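Side-chain contacts in kinesin-like protein Nod (Drosophila melanogaster, PDB 3DC4), which binds microtubules and hydrolyses ATP through its kinesin motor domain, captured here with ADP, and is required for segregating non-exchange chromosomes in meiosis: residues Ser299-Ala302 and Gln303-Leu306; Leu199-Gly202 and Thr203-Arg207; Cys311-His315 and Gln316-Ser320. One frame throughout, in Å; residues are numbered along the deposited sequence.

Contact 1 of 3, residues Ser299-Ala302 and Gln303-Leu306; sequences SLTA and QSYL
Ser299 begins a chain reversal that delivers the polypeptide into strand 305-312 of the central sheet of the kinesin motor domain; its carbonyl O lies 3.0 Å from Ser304 CB. The reversal is a distorted type II-like beta turn at 301-304, with Gln303 in the left-handed region. One water donates both to Ser299 O and to Tyr305 O, so the loop carbonyl and the first strand residue, Tyr305, are joined through this water, while the Ser299 hydroxyl itself turns to Asn238 ND2. Next, Leu300 sends its CD2 branch back to the CD2 of Leu306, and the 4.4 Å gap between these methyls marks a loose apolar contact. Leu306 also touches Ile271 and Val275 of helix 267-279. Thr301 carries most of the polar closure. Its carbonyl O accepts from Ser304 N at 3.1 Å, but the N-H points poorly at it (132°), so this turn bond is weak. Its side chain adds a second tie: with chi1 at 50°, OG1 sits between the backbone N and the carbonyl carbon, within reach of Ser304 OG, and it also makes a weak bond with Ala298 O. Ala302 and Gln303 form the corner, and the Gln303 chain leads away from it. The hydroxyls that close the turn, Thr301 OG1 and Ser304 OG, stand 3.0 Å apart, and either could be the donor.

Contact 2 of 3, residues Leu199-Gly202 and Thr203-Arg207; sequences LELG and TRNRR
Arg204 folds back along helix 192-204 toward Glu200 and Leu201. Its CB rests 3.7 Å from Glu200 O, and CG comes nearer to that same oxygen, at 3.2 Å, because chi1 of -63° places CG beside the backbone N. A bend at chi3 then swings the guanidinium over Leu201, whose CA lies 4.1 Å above the plane of the group, toward its rim. At the tip the two nitrogens part: NH2 comes to 4.1 Å from Leu201 CD1, and NH1 forms a salt bridge with Glu200 OE2 at 2.8 Å. That bond is weak in direction (N-H...O 123°), and the carboxylate, which meets the guanidinium at its edge, is turned 59° from its plane. Were Glu200 exchanged for an alanine, the Arg204 guanidinium would probably lose its charged mate and be freer to swing off the helix. The same turn carries the i to i+4 backbone bonds, Arg204 N to Glu200 O and, straighter, Asn205 N to Leu201 O. Thr203 also points OG1 back to Leu199 O, although the 2.5 Å separation is too short to be read closely. Past Asn205, where helical geometry ends, Arg206 reaches Glu158 and Ser220. The Glu200-Arg204 pair is an i to i+4 salt bridge on the last turn of a helix which, as in other kinesins, runs into the switch-1 region beside the nucleotide.

Contact 3 of 3, residues Cys311-His315 and Gln316-Ser320; sequences CISPH and QCDLS
Ser313 sets its hydroxyl against the Asp318 carboxylate: OG donates to OD2 at 2.6 Å, and the two CB atoms are 3.6 Å apart. OD2 is approached on its anti side, 16° out of the carboxylate plane. The same OG accepts from His315 N at 3.2 Å along a fairly straight N-H (158°), the defining bond of an ST turn. Ser313 thus serves as donor and acceptor at once, an arrangement that follows from chi1 of 175°, which carries OG beside its own carbonyl carbon and toward the following residues. His315 runs alongside Asp318, both side chains pointing the same way, and turns a ring edge to it: CD2 lies 3.6 Å from OD2, in the ring plane. Since NE2 remains 4.9 Å from OD2, the two groups touch through a carbon edge, with their charged atoms apart. Cys317 SG adds a contact at 3.8 Å to His315 CB, and the backbone closes the bend with Asp318 N to His315 O, the donor standing above the carbonyl plane. Asp318 occupies the N-cap position, yet its side chain makes no capping bond; its charge would nonetheless probably be favoured by the nearby helix end. Tyr33 meets the His315 ring edge-to-face. The bend leads from strand 305-312, lying between parallel strands 23-30 and 96-101, into helix 319-335, whose Thr322, Thr325 and Leu326 pack against Ile312 of that strand.

How the contacts relate
Contacts 1 and 3 belong to the same strand, 305-312: the turn at 299-306 brings the chain into it and the bend at 311-320 takes it out, on opposite sides of the chain's centre, their own centres 31 Å apart. Contact 2 lies earlier in sequence, 28 Å from contact 1 and 29 Å from contact 3 between centres, and no two contacts touch. Proximity to the nucleotide separates them further. The side chain of Arg206 in contact 2 is about 7 Å from the magnesium ion, while in contact 3 Pro314 stands about 9 Å from ADP and Asp318 about 3 Å from the side chain of Gln103, a residue of the ADP pocket. Contact 1 lies away from this site.

Contact 1 of 3, residues Ser299-Ala302 and Gln303-Leu306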
loop_
_atom_site.group_PDB
_atom_site.type_symbol
_atom_site.label_atom_id
_atom_site.label_comp_id
_atom_site.label_asym_id
_atom_site.label_seq_id
_atom_site.Cartn_x
_atom_site.Cartn_y
_atom_site.Cartn_z
ATOM N N SER A 299 6.785 -9.307 4.919
ATOM C CA SER A 299 5.342 -9.105 4.885
ATOM C C SER A 299 4.661 -9.933 3.798
ATOM O O SER A 299 3.444 -10.102 3.814
ATOM C CB SER A 299 5.023 -7.621 4.704
ATOM O OG SER A 299 5.470 -6.890 5.834
ATOM N N LEU A 300 5.455 -10.451 2.865
ATOM C CA LEU A 300 4.941 -11.274 1.777
ATOM C C LEU A 300 5.119 -12.745 2.136
ATOM O O LEU A 300 5.797 -13.496 1.438
ATOM C CB LEU A 300 5.690 -10.953 0.479
ATOM C CG LEU A 300 5.449 -9.542 -0.071
ATOM C CD1 LEU A 300 6.309 -9.294 -1.294
ATOM C CD2 LEU A 300 3.964 -9.393 -0.413
ATOM N N THR A 301 4.499 -13.143 3.238
ATOM C CA THR A 301 4.593 -14.508 3.728
ATOM C C THR A 301 3.221 -15.115 3.981
ATOM O O THR A 301 2.192 -14.455 3.819
ATOM C CB THR A 301 5.402 -14.550 5.029
ATOM O OG1 THR A 301 4.888 -13.568 5.938
ATOM C CG2 THR A 301 6.867 -14.255 4.748
ATOM N N ALA A 302 3.211 -16.382 4.377
ATOM C CA ALA A 302 1.966 -17.086 4.649
ATOM C C ALA A 302 1.093 -16.345 5.649
ATOM O O ALA A 302 1.589 -15.737 6.596
ATOM C CB ALA A 302 2.261 -18.494 5.165
ATOM N N GLN A 303 -0.215 -16.410 5.420
ATOM C CA GLN A 303 -1.197 -15.768 6.279
ATOM C C GLN A 303 -0.780 -14.318 6.511
ATOM O O GLN A 303 -0.978 -13.783 7.598
ATOM C CB GLN A 303 -1.027 -16.252 7.723
ATOM C CG GLN A 303 -1.305 -17.739 7.902
ATOM C CD GLN A 303 -1.451 -18.135 9.357
ATOM O OE1 GLN A 303 -0.505 -18.032 10.140
ATOM N NE2 GLN A 303 -2.642 -18.590 9.728
ATOM N N SER A 304 -0.250 -13.669 5.484
ATOM C CA SER A 304 -0.144 -12.217 5.414
ATOM C C SER A 304 -1.239 -11.692 4.490
ATOM O O SER A 304 -1.840 -12.459 3.735
ATOM C CB SER A 304 1.232 -11.798 4.909
ATOM O OG SER A 304 2.219 -12.115 5.878
ATOM N N TYR A 305 -1.496 -10.386 4.563
ATOM C CA TYR A 305 -2.524 -9.745 3.749
ATOM C C TYR A 305 -1.953 -8.756 2.751
ATOM O O TYR A 305 -1.091 -7.950 3.089
ATOM C CB TYR A 305 -3.531 -9.022 4.641
ATOM C CG TYR A 305 -4.358 -9.950 5.487
ATOM C CD1 TYR A 305 -3.830 -10.538 6.638
ATOM C CD2 TYR A 305 -5.663 -10.261 5.119
ATOM C CE1 TYR A 305 -4.585 -11.415 7.399
ATOM C CE2 TYR A 305 -6.429 -11.133 5.866
ATOM C CZ TYR A 305 -5.887 -11.708 7.000
ATOM O OH TYR A 305 -6.655 -12.586 7.727
ATOM N N LEU A 306 -2.443 -8.820 1.517
ATOM C CA LEU A 306 -1.985 -7.923 0.464
ATOM C C LEU A 306 -3.179 -7.282 -0.231
ATOM O O LEU A 306 -4.058 -7.977 -0.741
ATOM C CB LEU A 306 -1.134 -8.698 -0.549
ATOM C CG LEU A 306 -0.629 -7.974 -1.801
ATOM C CD1 LEU A 306 0.178 -6.755 -1.407
ATOM C CD2 LEU A 306 0.214 -8.930 -2.642
HETATM O O HOH W 1 1.508 -7.970 3.733
#

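Contact 2 of 3, residues Leu199-Gly202 and Thr203-Arg207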
loop_
_atom_site.group_PDB
_atom_site.type_symbol
_atom_site.label_atom_id
_atom_site.label_comp_id
_atom_site.label_asym_id
_atom_site.label_seq_id
_atom_site.Cartn_x
_atom_site.Cartn_y
_atom_site.Cartn_z
ATOM N N LEU A 199 6.521 11.945 8.760
ATOM C CA LEU A 199 6.180 12.207 7.365
ATOM C C LEU A 199 6.877 13.462 6.862
ATOM O O LEU A 199 7.353 13.509 5.728
ATOM C CB LEU A 199 4.667 12.355 7.194
ATOM C CG LEU A 199 3.857 11.068 7.332
ATOM C CD1 LEU A 199 2.379 11.368 7.142
ATOM C CD2 LEU A 199 4.340 10.062 6.284
ATOM N N GLU A 200 6.938 14.477 7.718
ATOM C CA GLU A 200 7.586 15.731 7.364
ATOM C C GLU A 200 9.092 15.502 7.240
ATOM O O GLU A 200 9.729 15.956 6.285
ATOM C CB GLU A 200 7.303 16.789 8.436
ATOM C CG GLU A 200 7.891 18.159 8.145
ATOM C CD GLU A 200 7.611 19.155 9.259
ATOM O OE1 GLU A 200 6.424 19.480 9.484
ATOM O OE2 GLU A 200 8.578 19.610 9.916
ATOM N N LEU A 201 9.655 14.788 8.209
ATOM C CA LEU A 201 11.082 14.489 8.208
ATOM C C LEU A 201 11.452 13.678 6.976
ATOM O O LEU A 201 12.408 14.001 6.267
ATOM C CB LEU A 201 11.456 13.705 9.468
ATOM C CG LEU A 201 12.888 13.168 9.553
ATOM C CD1 LEU A 201 13.873 14.325 9.655
ATOM C CD2 LEU A 201 13.013 12.257 10.761
ATOM N N GLY A 202 10.688 12.621 6.726
ATOM C CA GLY A 202 10.954 11.775 5.580
ATOM C C GLY A 202 10.815 12.507 4.260
ATOM O O GLY A 202 11.611 12.309 3.341
ATOM N N THR A 203 9.806 13.365 4.164
ATOM C CA THR A 203 9.569 14.120 2.942
ATOM C C THR A 203 10.733 15.048 2.621
ATOM O O THR A 203 11.124 15.182 1.464
ATOM C CB THR A 203 8.287 14.948 3.051
ATOM O OG1 THR A 203 7.184 14.073 3.311
ATOM C CG2 THR A 203 8.026 15.701 1.755
ATOM N N ARG A 204 11.286 15.688 3.644
ATOM C CA ARG A 204 12.407 16.591 3.433
ATOM C C ARG A 204 13.641 15.823 2.968
ATOM O O ARG A 204 14.317 16.243 2.034
ATOM C CB ARG A 204 12.739 17.365 4.713
ATOM C CG ARG A 204 11.623 18.282 5.195
ATOM C CD ARG A 204 12.174 19.410 6.060
ATOM N NE ARG A 204 12.783 18.934 7.300
ATOM C CZ ARG A 204 12.106 18.643 8.407
ATOM N NH1 ARG A 204 10.789 18.778 8.438
ATOM N NH2 ARG A 204 12.751 18.223 9.488
ATOM N N ASN A 205 13.923 14.693 3.610
ATOM C CA ASN A 205 15.088 13.889 3.250
ATOM C C ASN A 205 14.873 13.070 1.984
ATOM O O ASN A 205 15.702 12.229 1.634
ATOM C CB ASN A 205 15.469 12.945 4.394
ATOM C CG ASN A 205 15.851 13.685 5.663
ATOM O OD1 ASN A 205 16.569 14.685 5.622
ATOM N ND2 ASN A 205 15.379 13.189 6.800
ATOM N N ARG A 206 13.765 13.319 1.298
ATOM C CA ARG A 206 13.461 12.592 0.074
ATOM C C ARG A 206 13.937 13.370 -1.147
ATOM O O ARG A 206 13.731 14.579 -1.241
ATOM C CB ARG A 206 11.958 12.339 -0.019
ATOM C CG ARG A 206 11.572 11.414 -1.146
ATOM C CD ARG A 206 10.111 11.026 -1.047
ATOM N NE ARG A 206 9.736 10.108 -2.115
ATOM C CZ ARG A 206 8.515 9.614 -2.277
ATOM N NH1 ARG A 206 7.544 9.951 -1.439
ATOM N NH2 ARG A 206 8.271 8.778 -3.276
ATOM N N ARG A 207 14.574 12.666 -2.077
ATOM C CA ARG A 207 15.095 13.286 -3.291
ATOM C C ARG A 207 14.062 13.280 -4.412
ATOM O O ARG A 207 13.749 14.325 -4.983
ATOM C CB ARG A 207 16.359 12.554 -3.749
ATOM C CG ARG A 207 16.124 11.114 -4.168
ATOM C CD ARG A 207 17.433 10.416 -4.494
ATOM N NE ARG A 207 18.243 10.189 -3.301
ATOM C CZ ARG A 207 17.880 9.403 -2.292
ATOM N NH1 ARG A 207 16.718 8.765 -2.331
ATOM N NH2 ARG A 207 18.678 9.255 -1.244
#

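Contact 3 of 3, residues Cys311-His315 and Gln316-Ser320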
loop_
_atom_site.group_PDB
_atom_site.type_symbol
_atom_site.label_atom_id
_atom_site.label_comp_id
_atom_site.label_asym_id
_atom_site.label_seq_id
_atom_site.Cartn_x
_atom_site.Cartn_y
_atom_site.Cartn_z
ATOM N N CYS A 311 -5.155 3.198 -8.966
ATOM C CA CYS A 311 -5.713 4.525 -9.131
ATOM C C CYS A 311 -5.680 4.802 -10.624
ATOM O O CYS A 311 -4.643 4.610 -11.260
ATOM C CB CYS A 311 -4.860 5.553 -8.384
ATOM S SG CYS A 311 -4.924 5.360 -6.532
ATOM N N ILE A 312 -6.804 5.257 -11.172
ATOM C CA ILE A 312 -6.910 5.527 -12.605
ATOM C C ILE A 312 -7.519 6.873 -12.948
ATOM O O ILE A 312 -8.369 7.398 -12.232
ATOM C CB ILE A 312 -7.768 4.458 -13.302
ATOM C CG1 ILE A 312 -9.179 4.448 -12.700
ATOM C CG2 ILE A 312 -7.110 3.089 -13.155
ATOM C CD1 ILE A 312 -10.140 3.468 -13.364
ATOM N N SER A 313 -7.068 7.408 -14.072
ATOM C CA SER A 313 -7.551 8.675 -14.578
ATOM C C SER A 313 -8.844 8.438 -15.358
ATOM O O SER A 313 -9.002 7.413 -16.021
ATOM C CB SER A 313 -6.505 9.282 -15.510
ATOM O OG SER A 313 -7.004 10.457 -16.107
ATOM N N PRO A 314 -9.804 9.362 -15.247
ATOM C CA PRO A 314 -11.074 9.230 -15.967
ATOM C C PRO A 314 -10.967 9.917 -17.327
ATOM O O PRO A 314 -11.920 9.933 -18.106
ATOM C CB PRO A 314 -12.049 9.954 -15.053
ATOM C CG PRO A 314 -11.204 11.086 -14.550
ATOM C CD PRO A 314 -9.916 10.381 -14.187
ATOM N N HIS A 315 -9.795 10.485 -17.592
ATOM C CA HIS A 315 -9.539 11.223 -18.831
ATOM C C HIS A 315 -9.192 10.358 -20.033
ATOM O O HIS A 315 -8.377 9.439 -19.942
ATOM C CB HIS A 315 -8.409 12.231 -18.611
ATOM C CG HIS A 315 -8.564 13.058 -17.374
ATOM N ND1 HIS A 315 -9.697 13.799 -17.105
ATOM C CD2 HIS A 315 -7.724 13.268 -16.334
ATOM C CE1 HIS A 315 -9.545 14.427 -15.954
ATOM N NE2 HIS A 315 -8.356 14.122 -15.465
ATOM N N GLN A 316 -9.794 10.687 -21.171
ATOM C CA GLN A 316 -9.573 9.958 -22.413
ATOM C C GLN A 316 -8.098 9.918 -22.807
ATOM O O GLN A 316 -7.609 8.901 -23.296
ATOM C CB GLN A 316 -10.403 10.600 -23.537
ATOM C CG GLN A 316 -10.325 9.885 -24.877
ATOM C CD GLN A 316 -10.886 8.476 -24.824
ATOM O OE1 GLN A 316 -11.990 8.252 -24.325
ATOM N NE2 GLN A 316 -10.129 7.516 -25.350
ATOM N N CYS A 317 -7.387 11.022 -22.578
ATOM C CA CYS A 317 -5.970 11.115 -22.927
ATOM C C CYS A 317 -5.095 10.128 -22.158
ATOM O O CYS A 317 -3.970 9.835 -22.567
ATOM C CB CYS A 317 -5.448 12.546 -22.693
ATOM S SG CYS A 317 -5.504 13.115 -20.954
ATOM N N ASP A 318 -5.610 9.613 -21.049
ATOM C CA ASP A 318 -4.852 8.663 -20.243
ATOM C C ASP A 318 -5.361 7.238 -20.407
ATOM O O ASP A 318 -4.987 6.365 -19.628
ATOM C CB ASP A 318 -4.936 9.041 -18.763
ATOM C CG ASP A 318 -4.458 10.449 -18.494
ATOM O OD1 ASP A 318 -3.370 10.806 -18.992
ATOM O OD2 ASP A 318 -5.162 11.190 -17.778
ATOM N N LEU A 319 -6.186 7.001 -21.425
ATOM C CA LEU A 319 -6.766 5.680 -21.663
ATOM C C LEU A 319 -5.759 4.543 -21.631
ATOM O O LEU A 319 -5.983 3.521 -20.988
ATOM C CB LEU A 319 -7.491 5.651 -23.016
ATOM C CG LEU A 319 -8.112 4.287 -23.321
ATOM C CD1 LEU A 319 -9.131 3.948 -22.233
ATOM C CD2 LEU A 319 -8.790 4.299 -24.695
ATOM N N SER A 320 -4.648 4.729 -22.332
ATOM C CA SER A 320 -3.614 3.709 -22.415
ATOM C C SER A 320 -3.010 3.362 -21.052
ATOM O O SER A 320 -2.801 2.194 -20.734
ATOM C CB SER A 320 -2.518 4.183 -23.365
ATOM O OG SER A 320 -1.610 3.144 -23.653
#